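Dual specificity protein phosphatase 8 (Homo sapiens, PDB 4JMK) probably dephosphorylates phosphotyrosine, phosphoserine and phosphothreonine in proteins and so is thought to switch off mitogen-activated protein kinases. Local coordinates at residues 8-18 and 82-91; 29-40 and 45-56. The protein carries 1 engineered substitution. All coordinates share one frame; numbering follows the deposited sequence.

Contact 1: 8-18 and 82-91; sequences PHLYLGSQKDV and CQVIVHSLAG. Engineered in segment 82-91: Ser88 (natural residue Cys). With SO4 (sulfate ion), chain C.
The strand that leads into the phosphate-binding P-loop of protein tyrosine phosphatases, 83-87, pairs in parallel with strand 10-13, Tyr11 opposite Ile85 and Leu12 opposite Val86. Val86 N gives a hydrogen bond to Tyr11 O (2.9 Å), and Val86 O takes one from Gly13 N (3.0 Å). On the Leu12 face Leu10 CD1 meets Val86 CG2 at 3.6 Å; on the other, Tyr11 turns its ring edge to Val84 O. Ser14 and Asp17 form a capping box on helix 15-18, while Gln15 N reaches Leu89 O (3.0 Å). His87 CG stands between the backbone N and the carbonyl carbon (chi1 78°), which sets the ring face against Val18 CG1, over its centre, a CH-pi contact, while ND1 donates within the ring plane to Ser88 O (3.1 Å). With His87 cut back to an alanine, Ser88 O is likely to lose that donor and Val18 CG1 the ring it packs on. Ser88 is engineered, replacing the cysteine predicted to form the phosphocysteine intermediate. Ala90 N points almost straight at sulfate O1 (2.9 Å, 177°), and Ile92, Ser93 and Arg94 bind the ion. These donors suggest that the sulfate marks where a substrate phosphate would sit.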
loop_
_atom_site.group_PDB
_atom_site.type_symbol
_atom_site.label_atom_id
_atom_site.label_comp_id
_atom_site.label_asym_id
_atom_site.label_seq_id
_atom_site.Cartn_x
_atom_site.Cartn_y
_atom_site.Cartn_z
ATOM N N PRO A 8 -0.847 12.804 -2.591
ATOM C CA PRO A 8 -0.806 13.723 -1.446
ATOM C C PRO A 8 -1.202 13.064 -0.121
ATOM O O PRO A 8 -0.707 13.479 0.929
ATOM C CB PRO A 8 -1.816 14.823 -1.836
ATOM C CG PRO A 8 -1.771 14.856 -3.316
ATOM C CD PRO A 8 -1.567 13.392 -3.739
ATOM N N HIS A 9 -2.054 12.042 -0.158
ATOM C CA HIS A 9 -2.463 11.384 1.080
ATOM C C HIS A 9 -1.753 10.048 1.278
ATOM O O HIS A 9 -1.991 9.363 2.258
ATOM C CB HIS A 9 -3.978 11.174 1.115
ATOM C CG HIS A 9 -4.508 10.344 -0.018
ATOM N ND1 HIS A 9 -4.448 10.758 -1.336
ATOM C CD2 HIS A 9 -5.121 9.136 -0.030
ATOM C CE1 HIS A 9 -4.997 9.834 -2.105
ATOM N NE2 HIS A 9 -5.418 8.843 -1.340
ATOM N N LEU A 10 -0.883 9.665 0.350
ATOM C CA LEU A 10 -0.320 8.304 0.409
ATOM C C LEU A 10 1.205 8.269 0.288
ATOM O O LEU A 10 1.775 8.661 -0.754
ATOM C CB LEU A 10 -0.963 7.432 -0.692
ATOM C CG LEU A 10 -0.422 6.004 -0.828
ATOM C CD1 LEU A 10 -0.772 5.195 0.410
ATOM C CD2 LEU A 10 -1.010 5.355 -2.073
ATOM N N TYR A 11 1.846 7.791 1.357
ATOM C CA TYR A 11 3.294 7.600 1.421
ATOM C C TYR A 11 3.653 6.126 1.420
ATOM O O TYR A 11 2.873 5.286 1.887
ATOM C CB TYR A 11 3.852 8.209 2.711
ATOM C CG TYR A 11 3.798 9.712 2.741
ATOM C CD1 TYR A 11 2.615 10.370 3.036
ATOM C CD2 TYR A 11 4.941 10.474 2.500
ATOM C CE1 TYR A 11 2.556 11.751 3.068
ATOM C CE2 TYR A 11 4.892 11.856 2.538
ATOM C CZ TYR A 11 3.693 12.487 2.824
ATOM O OH TYR A 11 3.623 13.864 2.861
ATOM N N LEU A 12 4.857 5.823 0.922
ATOM C CA LEU A 12 5.375 4.458 0.891
ATOM C C LEU A 12 6.772 4.466 1.532
ATOM O O LEU A 12 7.616 5.283 1.167
ATOM C CB LEU A 12 5.440 3.978 -0.572
ATOM C CG LEU A 12 5.882 2.558 -0.902
ATOM C CD1 LEU A 12 5.033 1.570 -0.124
ATOM C CD2 LEU A 12 5.768 2.313 -2.413
ATOM N N GLY A 13 7.014 3.595 2.503
ATOM C CA GLY A 13 8.286 3.649 3.206
ATOM C C GLY A 13 8.686 2.361 3.889
ATOM O O GLY A 13 8.075 1.311 3.658
ATOM N N SER A 14 9.723 2.453 4.729
ATOM C CA SER A 14 10.331 1.294 5.386
ATOM C C SER A 14 10.014 1.275 6.872
ATOM O O SER A 14 9.465 2.243 7.413
ATOM C CB SER A 14 11.849 1.355 5.240
ATOM O OG SER A 14 12.373 2.471 5.949
ATOM N N GLN A 15 10.383 0.183 7.537
ATOM C CA GLN A 15 10.278 0.127 8.993
ATOM C C GLN A 15 11.061 1.272 9.640
ATOM O O GLN A 15 10.571 1.923 10.566
ATOM C CB GLN A 15 10.778 -1.226 9.532
ATOM C CG GLN A 15 10.885 -1.245 11.062
ATOM C CD GLN A 15 11.240 -2.612 11.604
ATOM O OE1 GLN A 15 10.542 -3.593 11.347
ATOM N NE2 GLN A 15 12.332 -2.685 12.351
ATOM N N LYS A 16 12.271 1.532 9.146
ATOM C CA LYS A 16 13.064 2.637 9.684
ATOM C C LYS A 16 12.371 3.988 9.531
ATOM O O LYS A 16 12.469 4.819 10.424
ATOM C CB LYS A 16 14.469 2.687 9.070
ATOM C CG LYS A 16 15.347 1.495 9.440
ATOM C CD LYS A 16 16.825 1.763 9.158
ATOM C CE LYS A 16 17.633 0.462 9.138
ATOM N NZ LYS A 16 19.108 0.702 9.056
ATOM N N ASP A 17 11.697 4.216 8.401
ATOM C CA ASP A 17 10.894 5.429 8.222
ATOM C C ASP A 17 9.790 5.564 9.275
ATOM O O ASP A 17 9.687 6.594 9.954
ATOM C CB ASP A 17 10.241 5.457 6.830
ATOM C CG ASP A 17 11.242 5.624 5.711
ATOM O OD1 ASP A 17 12.300 6.242 5.948
ATOM O OD2 ASP A 17 10.962 5.148 4.586
ATOM N N VAL A 18 8.960 4.534 9.407
ATOM C CA VAL A 18 7.742 4.635 10.212
ATOM C C VAL A 18 8.052 4.744 11.712
ATOM O O VAL A 18 7.241 5.258 12.486
ATOM C CB VAL A 18 6.780 3.448 9.941
ATOM C CG1 VAL A 18 7.255 2.187 10.668
ATOM C CG2 VAL A 18 5.359 3.792 10.366
ATOM N N CYS A 82 -6.319 13.138 5.952
ATOM C CA CYS A 82 -5.094 12.721 6.631
ATOM C C CYS A 82 -4.163 11.984 5.673
ATOM O O CYS A 82 -4.594 11.502 4.628
ATOM C CB CYS A 82 -5.415 11.813 7.816
ATOM S SG CYS A 82 -6.156 12.660 9.253
ATOM N N GLN A 83 -2.888 11.889 6.042
ATOM C CA GLN A 83 -1.926 11.126 5.253
ATOM C C GLN A 83 -1.707 9.774 5.910
ATOM O O GLN A 83 -1.711 9.673 7.141
ATOM C CB GLN A 83 -0.588 11.871 5.155
ATOM C CG GLN A 83 -0.670 13.215 4.442
ATOM C CD GLN A 83 -0.993 14.331 5.407
ATOM O OE1 GLN A 83 -0.135 14.755 6.186
ATOM N NE2 GLN A 83 -2.238 14.799 5.381
ATOM N N VAL A 84 -1.521 8.739 5.088
ATOM C CA VAL A 84 -1.254 7.390 5.581
ATOM C C VAL A 84 0.066 6.933 4.987
ATOM O O VAL A 84 0.362 7.238 3.824
ATOM C CB VAL A 84 -2.405 6.406 5.208
ATOM C CG1 VAL A 84 -2.716 6.474 3.721
ATOM C CG2 VAL A 84 -2.067 4.975 5.609
ATOM N N ILE A 85 0.882 6.249 5.784
ATOM C CA ILE A 85 2.056 5.607 5.227
ATOM C C ILE A 85 1.824 4.106 5.183
ATOM O O ILE A 85 1.344 3.492 6.156
ATOM C CB ILE A 85 3.347 5.937 6.013
ATOM C CG1 ILE A 85 4.556 5.263 5.360
ATOM C CG2 ILE A 85 3.227 5.509 7.447
ATOM C CD1 ILE A 85 5.840 5.450 6.140
ATOM N N VAL A 86 2.135 3.531 4.029
ATOM C CA VAL A 86 2.113 2.091 3.874
ATOM C C VAL A 86 3.568 1.647 3.916
ATOM O O VAL A 86 4.407 2.172 3.175
ATOM C CB VAL A 86 1.519 1.690 2.532
ATOM C CG1 VAL A 86 1.412 0.178 2.458
ATOM C CG2 VAL A 86 0.160 2.310 2.385
ATOM N N HIS A 87 3.879 0.693 4.786
ATOM C CA HIS A 87 5.265 0.272 4.944
ATOM C C HIS A 87 5.367 -1.219 5.167
ATOM O O HIS A 87 4.385 -1.889 5.505
ATOM C CB HIS A 87 5.932 0.996 6.129
ATOM C CG HIS A 87 5.564 0.428 7.463
ATOM N ND1 HIS A 87 6.293 -0.575 8.078
ATOM C CD2 HIS A 87 4.532 0.700 8.298
ATOM C CE1 HIS A 87 5.727 -0.887 9.227
ATOM N NE2 HIS A 87 4.656 -0.130 9.387
ATOM N N SER A 88 6.570 -1.740 4.952
ATOM C CA SER A 88 6.899 -3.083 5.389
ATOM C C SER A 88 8.291 -2.990 5.996
ATOM O O SER A 88 8.636 -1.958 6.569
ATOM C CB SER A 88 6.827 -4.057 4.211
ATOM O OG SER A 88 7.280 -3.442 3.016
ATOM N N LEU A 89 9.103 -4.034 5.881
ATOM C CA LEU A 89 10.447 -3.951 6.442
ATOM C C LEU A 89 11.302 -2.972 5.640
ATOM O O LEU A 89 11.849 -2.006 6.187
ATOM C CB LEU A 89 11.105 -5.334 6.483
ATOM C CG LEU A 89 12.492 -5.400 7.140
ATOM C CD1 LEU A 89 12.446 -4.800 8.525
ATOM C CD2 LEU A 89 12.959 -6.826 7.215
ATOM N N ALA A 90 11.397 -3.220 4.338
ATOM C CA ALA A 90 12.260 -2.438 3.460
ATOM C C ALA A 90 11.449 -1.474 2.608
ATOM O O ALA A 90 11.984 -0.507 2.068
ATOM C CB ALA A 90 13.083 -3.368 2.559
ATOM N N GLY A 91 10.158 -1.751 2.466
ATOM C CA GLY A 91 9.314 -0.898 1.657
ATOM C C GLY A 91 9.555 -1.086 0.169
ATOM O O GLY A 91 9.335 -0.164 -0.620
HETATM S S SO4 C . 9.410 -5.622 1.889
HETATM O O1 SO4 C . 9.805 -5.466 3.289
HETATM O O2 SO4 C . 8.429 -6.700 1.820
HETATM O O3 SO4 C . 10.587 -5.972 1.111
HETATM O O4 SO4 C . 8.848 -4.404 1.360
HETATM O O HOH W 1 13.742 -0.593 7.497
#

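Contact 2: 29-40 and 45-56; sequences ISYVLNASNSCP and ICESRFMRVPIN. With SO4 (sulfate ion), chain D.
Arg52 leaves its strand with CG anti to the backbone N (chi1 -178°) and bends at chi3 (-59°), which swings the guanidinium alongside Asn34 and into the turn at 36-39. There NH1 and NH2 grip Cys39 O end-on, at 2.9 and 2.8 Å, the oxygen lying in the guanidinium plane. NH1 also donates to Ser36 O (2.9 Å), arriving from above that carbonyl's plane. Asn34 ND2 adds a third donor to Cys39 O, and Asn34 OD1 accepts from Ser36 OG in its own carbonyl plane, on a lone pair. Ser36 OG accepts from Cys39 N, an ST motif, so the turn is fastened from inside as well as from Arg52.

These groups grow out of a parallel pairing, Val32 with Phe50, Leu33 with Met51 and Asn34 with Arg52; Asn34 N to Met51 O (2.9 Å) is typical of its bonds. Leu33 and Met51 lie side by side, CD1 of the leucine 3.6 Å from CG of the methionine. On the opposite face Phe50 CE1 comes up to Asn34 CB (3.7 Å). At the start of the strands Arg49 lays its CG over the centre of the Tyr31 ring, a CH-pi contact, the guanidinium plane inclined 62° to the ring. A sulfate near the other end, probably from the crystallisation liquor, takes bonds from Asn37 N, Ser38 N and Arg94 NH1.

This is the parallel edge of the phosphatase domain's mixed sheet: strand 50-52 is outermost, and 29-34 separates it from 83-87. Leu33, Met51 and Val53 pack on helix 67-79, while Leu33 and Ala35 touch helix 94-107.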
loop_
_atom_site.group_PDB
_atom_site.type_symbol
_atom_site.label_atom_id
_atom_site.label_comp_id
_atom_site.label_asym_id
_atom_site.label_seq_id
_atom_site.Cartn_x
_atom_site.Cartn_y
_atom_site.Cartn_z
ATOM N N ILE A 29 2.167 12.633 9.528
ATOM C CA ILE A 29 1.577 11.315 9.240
ATOM C C ILE A 29 0.983 10.662 10.487
ATOM O O ILE A 29 1.702 10.378 11.463
ATOM C CB ILE A 29 2.618 10.377 8.587
ATOM C CG1 ILE A 29 3.152 11.028 7.312
ATOM C CG2 ILE A 29 1.985 9.004 8.260
ATOM C CD1 ILE A 29 4.327 10.281 6.695
ATOM N N SER A 30 -0.327 10.408 10.453
ATOM C CA SER A 30 -1.046 9.890 11.620
ATOM C C SER A 30 -1.659 8.505 11.397
ATOM O O SER A 30 -2.028 7.835 12.361
ATOM C CB SER A 30 -2.128 10.883 12.082
ATOM O OG SER A 30 -3.215 10.968 11.155
ATOM N N TYR A 31 -1.757 8.076 10.135
ATOM C CA TYR A 31 -2.261 6.737 9.797
ATOM C C TYR A 31 -1.130 5.840 9.300
ATOM O O TYR A 31 -0.265 6.294 8.541
ATOM C CB TYR A 31 -3.283 6.826 8.661
ATOM C CG TYR A 31 -4.677 7.238 9.069
ATOM C CD1 TYR A 31 -4.963 8.548 9.418
ATOM C CD2 TYR A 31 -5.713 6.317 9.066
ATOM C CE1 TYR A 31 -6.245 8.925 9.763
ATOM C CE2 TYR A 31 -6.995 6.683 9.409
ATOM C CZ TYR A 31 -7.253 7.984 9.757
ATOM O OH TYR A 31 -8.531 8.349 10.100
ATOM N N VAL A 32 -1.176 4.570 9.689
ATOM C CA VAL A 32 -0.153 3.588 9.301
ATOM C C VAL A 32 -0.768 2.267 8.849
ATOM O O VAL A 32 -1.564 1.648 9.580
ATOM C CB VAL A 32 0.822 3.282 10.455
ATOM C CG1 VAL A 32 1.762 2.098 10.069
ATOM C CG2 VAL A 32 1.650 4.523 10.802
ATOM N N LEU A 33 -0.392 1.841 7.645
ATOM C CA LEU A 33 -0.734 0.517 7.136
ATOM C C LEU A 33 0.549 -0.303 7.105
ATOM O O LEU A 33 1.458 -0.024 6.324
ATOM C CB LEU A 33 -1.344 0.618 5.731
ATOM C CG LEU A 33 -1.904 -0.654 5.098
ATOM C CD1 LEU A 33 -2.824 -1.354 6.022
ATOM C CD2 LEU A 33 -2.646 -0.310 3.792
ATOM N N ASN A 34 0.612 -1.304 7.974
ATOM C CA ASN A 34 1.819 -2.082 8.230
ATOM C C ASN A 34 1.653 -3.442 7.575
ATOM O O ASN A 34 0.874 -4.280 8.057
ATOM C CB ASN A 34 1.947 -2.228 9.748
ATOM C CG ASN A 34 3.153 -3.039 10.181
ATOM O OD1 ASN A 34 3.667 -3.880 9.443
ATOM N ND2 ASN A 34 3.579 -2.819 11.418
ATOM N N ALA A 35 2.372 -3.661 6.474
ATOM C CA ALA A 35 2.246 -4.904 5.717
ATOM C C ALA A 35 3.370 -5.841 6.110
ATOM O O ALA A 35 4.358 -5.971 5.386
ATOM C CB ALA A 35 2.292 -4.621 4.219
ATOM N N SER A 36 3.229 -6.472 7.273
ATOM C CA SER A 36 4.256 -7.367 7.803
ATOM C C SER A 36 3.721 -8.081 9.031
ATOM O O SER A 36 2.709 -7.664 9.596
ATOM C CB SER A 36 5.486 -6.570 8.222
ATOM O OG SER A 36 5.273 -6.007 9.511
ATOM N N ASN A 37 4.396 -9.154 9.452
ATOM C CA ASN A 37 4.081 -9.792 10.726
ATOM C C ASN A 37 4.988 -9.271 11.832
ATOM O O ASN A 37 4.593 -9.208 13.001
ATOM C CB ASN A 37 4.257 -11.320 10.646
ATOM C CG ASN A 37 3.192 -11.989 9.806
ATOM O OD1 ASN A 37 1.996 -11.832 10.056
ATOM N ND2 ASN A 37 3.624 -12.734 8.792
ATOM N N SER A 38 6.214 -8.917 11.461
ATOM C CA SER A 38 7.262 -8.676 12.456
ATOM C C SER A 38 7.470 -7.210 12.815
ATOM O O SER A 38 7.933 -6.909 13.910
ATOM C CB SER A 38 8.584 -9.283 11.985
ATOM O OG SER A 38 8.932 -8.785 10.705
ATOM N N CYS A 39 7.133 -6.295 11.906
ATOM C CA CYS A 39 7.339 -4.875 12.180
ATOM C C CYS A 39 6.336 -4.403 13.224
ATOM O O CYS A 39 5.142 -4.695 13.129
ATOM C CB CYS A 39 7.202 -4.026 10.913
ATOM S SG CYS A 39 8.178 -4.589 9.477
ATOM N N PRO A 40 6.820 -3.671 14.233
ATOM C CA PRO A 40 5.950 -3.189 15.313
ATOM C C PRO A 40 5.163 -1.942 14.909
ATOM O O PRO A 40 5.619 -1.174 14.045
ATOM C CB PRO A 40 6.951 -2.821 16.411
ATOM C CG PRO A 40 8.183 -2.381 15.650
ATOM C CD PRO A 40 8.229 -3.269 14.417
ATOM N N ILE A 45 1.567 6.068 17.402
ATOM C CA ILE A 45 0.428 5.947 16.489
ATOM C C ILE A 45 -0.794 5.366 17.215
ATOM O O ILE A 45 -0.667 4.387 17.955
ATOM C CB ILE A 45 0.772 5.030 15.273
ATOM C CG1 ILE A 45 1.866 5.661 14.399
ATOM C CG2 ILE A 45 -0.468 4.747 14.448
ATOM C CD1 ILE A 45 1.490 7.057 13.804
ATOM N N CYS A 46 -1.971 5.961 16.989
ATOM C CA CYS A 46 -3.235 5.505 17.602
ATOM C C CYS A 46 -3.762 4.220 17.002
ATOM O O CYS A 46 -3.741 4.043 15.780
ATOM C CB CYS A 46 -4.321 6.572 17.420
ATOM S SG CYS A 46 -3.922 8.111 18.227
ATOM N N GLU A 47 -4.278 3.336 17.848
ATOM C CA GLU A 47 -4.801 2.055 17.374
ATOM C C GLU A 47 -5.862 2.221 16.289
ATOM O O GLU A 47 -5.899 1.459 15.316
ATOM C CB GLU A 47 -5.357 1.232 18.538
ATOM C CG GLU A 47 -5.694 -0.204 18.153
ATOM C CD GLU A 47 -4.467 -1.000 17.715
ATOM O OE1 GLU A 47 -4.586 -1.814 16.770
ATOM O OE2 GLU A 47 -3.385 -0.821 18.323
ATOM N N SER A 48 -6.716 3.230 16.436
ATOM C CA SER A 48 -7.792 3.428 15.465
ATOM C C SER A 48 -7.274 3.935 14.111
ATOM O O SER A 48 -8.013 3.959 13.132
ATOM C CB SER A 48 -8.842 4.404 16.008
ATOM O OG SER A 48 -8.294 5.697 16.182
ATOM N N ARG A 49 -6.015 4.361 14.066
ATOM C CA ARG A 49 -5.406 4.826 12.826
ATOM C C ARG A 49 -4.325 3.850 12.351
ATOM O O ARG A 49 -3.397 4.223 11.627
ATOM C CB ARG A 49 -4.826 6.225 13.031
ATOM C CG ARG A 49 -5.911 7.283 13.301
ATOM C CD ARG A 49 -5.298 8.573 13.807
ATOM N NE ARG A 49 -6.249 9.680 13.847
ATOM C CZ ARG A 49 -7.123 9.900 14.829
ATOM N NH1 ARG A 49 -7.201 9.074 15.873
ATOM N NH2 ARG A 49 -7.934 10.951 14.757
ATOM N N PHE A 50 -4.464 2.595 12.758
ATOM C CA PHE A 50 -3.464 1.581 12.447
ATOM C C PHE A 50 -4.118 0.340 11.875
ATOM O O PHE A 50 -5.142 -0.106 12.387
ATOM C CB PHE A 50 -2.709 1.185 13.719
ATOM C CG PHE A 50 -1.705 0.079 13.507
ATOM C CD1 PHE A 50 -0.462 0.353 12.932
ATOM C CD2 PHE A 50 -2.009 -1.232 13.855
ATOM C CE1 PHE A 50 0.460 -0.659 12.729
ATOM C CE2 PHE A 50 -1.083 -2.252 13.656
ATOM C CZ PHE A 50 0.149 -1.961 13.090
ATOM N N MET A 51 -3.516 -0.232 10.837
ATOM C CA MET A 51 -3.995 -1.504 10.295
ATOM C C MET A 51 -2.818 -2.384 9.925
ATOM O O MET A 51 -1.879 -1.920 9.276
ATOM C CB MET A 51 -4.863 -1.279 9.056
ATOM C CG MET A 51 -5.248 -2.589 8.352
ATOM S SD MET A 51 -6.200 -2.302 6.847
ATOM C CE MET A 51 -6.200 -3.958 6.134
ATOM N N ARG A 52 -2.860 -3.648 10.336
ATOM C CA ARG A 52 -1.825 -4.609 9.944
ATOM C C ARG A 52 -2.332 -5.519 8.823
ATOM O O ARG A 52 -3.465 -5.993 8.879
ATOM C CB ARG A 52 -1.395 -5.470 11.141
ATOM C CG ARG A 52 -0.266 -6.475 10.808
ATOM C CD ARG A 52 0.283 -7.221 12.046
ATOM N NE ARG A 52 0.835 -6.321 13.060
ATOM C CZ ARG A 52 2.074 -5.826 13.044
ATOM N NH1 ARG A 52 2.919 -6.137 12.060
ATOM N NH2 ARG A 52 2.478 -5.025 14.019
ATOM N N VAL A 53 -1.494 -5.732 7.810
ATOM C CA VAL A 53 -1.692 -6.812 6.835
ATOM C C VAL A 53 -0.614 -7.850 7.129
ATOM O O VAL A 53 0.549 -7.673 6.746
ATOM C CB VAL A 53 -1.553 -6.318 5.389
ATOM C CG1 VAL A 53 -1.711 -7.492 4.404
ATOM C CG2 VAL A 53 -2.585 -5.259 5.110
ATOM N N PRO A 54 -0.990 -8.915 7.852
ATOM C CA PRO A 54 -0.027 -9.846 8.445
ATOM C C PRO A 54 0.554 -10.822 7.424
ATOM O O PRO A 54 0.171 -11.992 7.394
ATOM C CB PRO A 54 -0.868 -10.582 9.496
ATOM C CG PRO A 54 -2.249 -10.598 8.916
ATOM C CD PRO A 54 -2.386 -9.295 8.148
ATOM N N ILE A 55 1.484 -10.345 6.602
ATOM C CA ILE A 55 2.068 -11.190 5.560
ATOM C C ILE A 55 3.597 -11.159 5.545
ATOM O O ILE A 55 4.215 -10.136 5.847
ATOM C CB ILE A 55 1.552 -10.788 4.159
ATOM C CG1 ILE A 55 1.908 -9.326 3.851
ATOM C CG2 ILE A 55 0.049 -11.013 4.062
ATOM C CD1 ILE A 55 1.510 -8.863 2.456
ATOM N N ASN A 56 4.190 -12.291 5.173
ATOM C CA ASN A 56 5.634 -12.428 5.004
ATOM C C ASN A 56 6.032 -12.123 3.553
ATOM O O ASN A 56 5.203 -12.238 2.655
ATOM C CB ASN A 56 6.025 -13.867 5.374
ATOM C CG ASN A 56 7.525 -14.064 5.497
ATOM O OD1 ASN A 56 8.126 -14.835 4.745
ATOM N ND2 ASN A 56 8.135 -13.374 6.451
HETATM S S SO4 D . 7.618 -11.259 8.615
HETATM O O1 SO4 D . 8.028 -11.616 9.968
HETATM O O2 SO4 D . 6.651 -12.252 8.154
HETATM O O3 SO4 D . 8.794 -11.277 7.745
HETATM O O4 SO4 D . 7.009 -9.929 8.603
HETATM O O HOH W 2 -2.032 8.238 15.126
HETATM O O HOH W 3 -5.422 11.761 12.869
HETATM O O HOH W 4 -9.000 10.945 11.760
#

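From the N terminus, the chain lays down strands 4-7 and 10-13, passes through helices 15-18 and 21-26, and enters strand 29-34. A fifteen-residue connection without a regular alpha-helix leads to the parallel strand 50-52, where contact 2 closes. Helix 67-79 then carries the chain back to strand 83-87, which slots between 10-13 and 29-34; only there does contact 1 close, so contact 2 is nested within its loop. The two meet where strands 83-87 and 29-34 pair, Ile85 O lying 2.8 Å from Leu33 N, a probable hydrogen bond. At their ends Ser88 CB packs on Ala35 O, setting the P-loop against the segment that follows strand 29-34. Together they tie four of the five strands into one sheet.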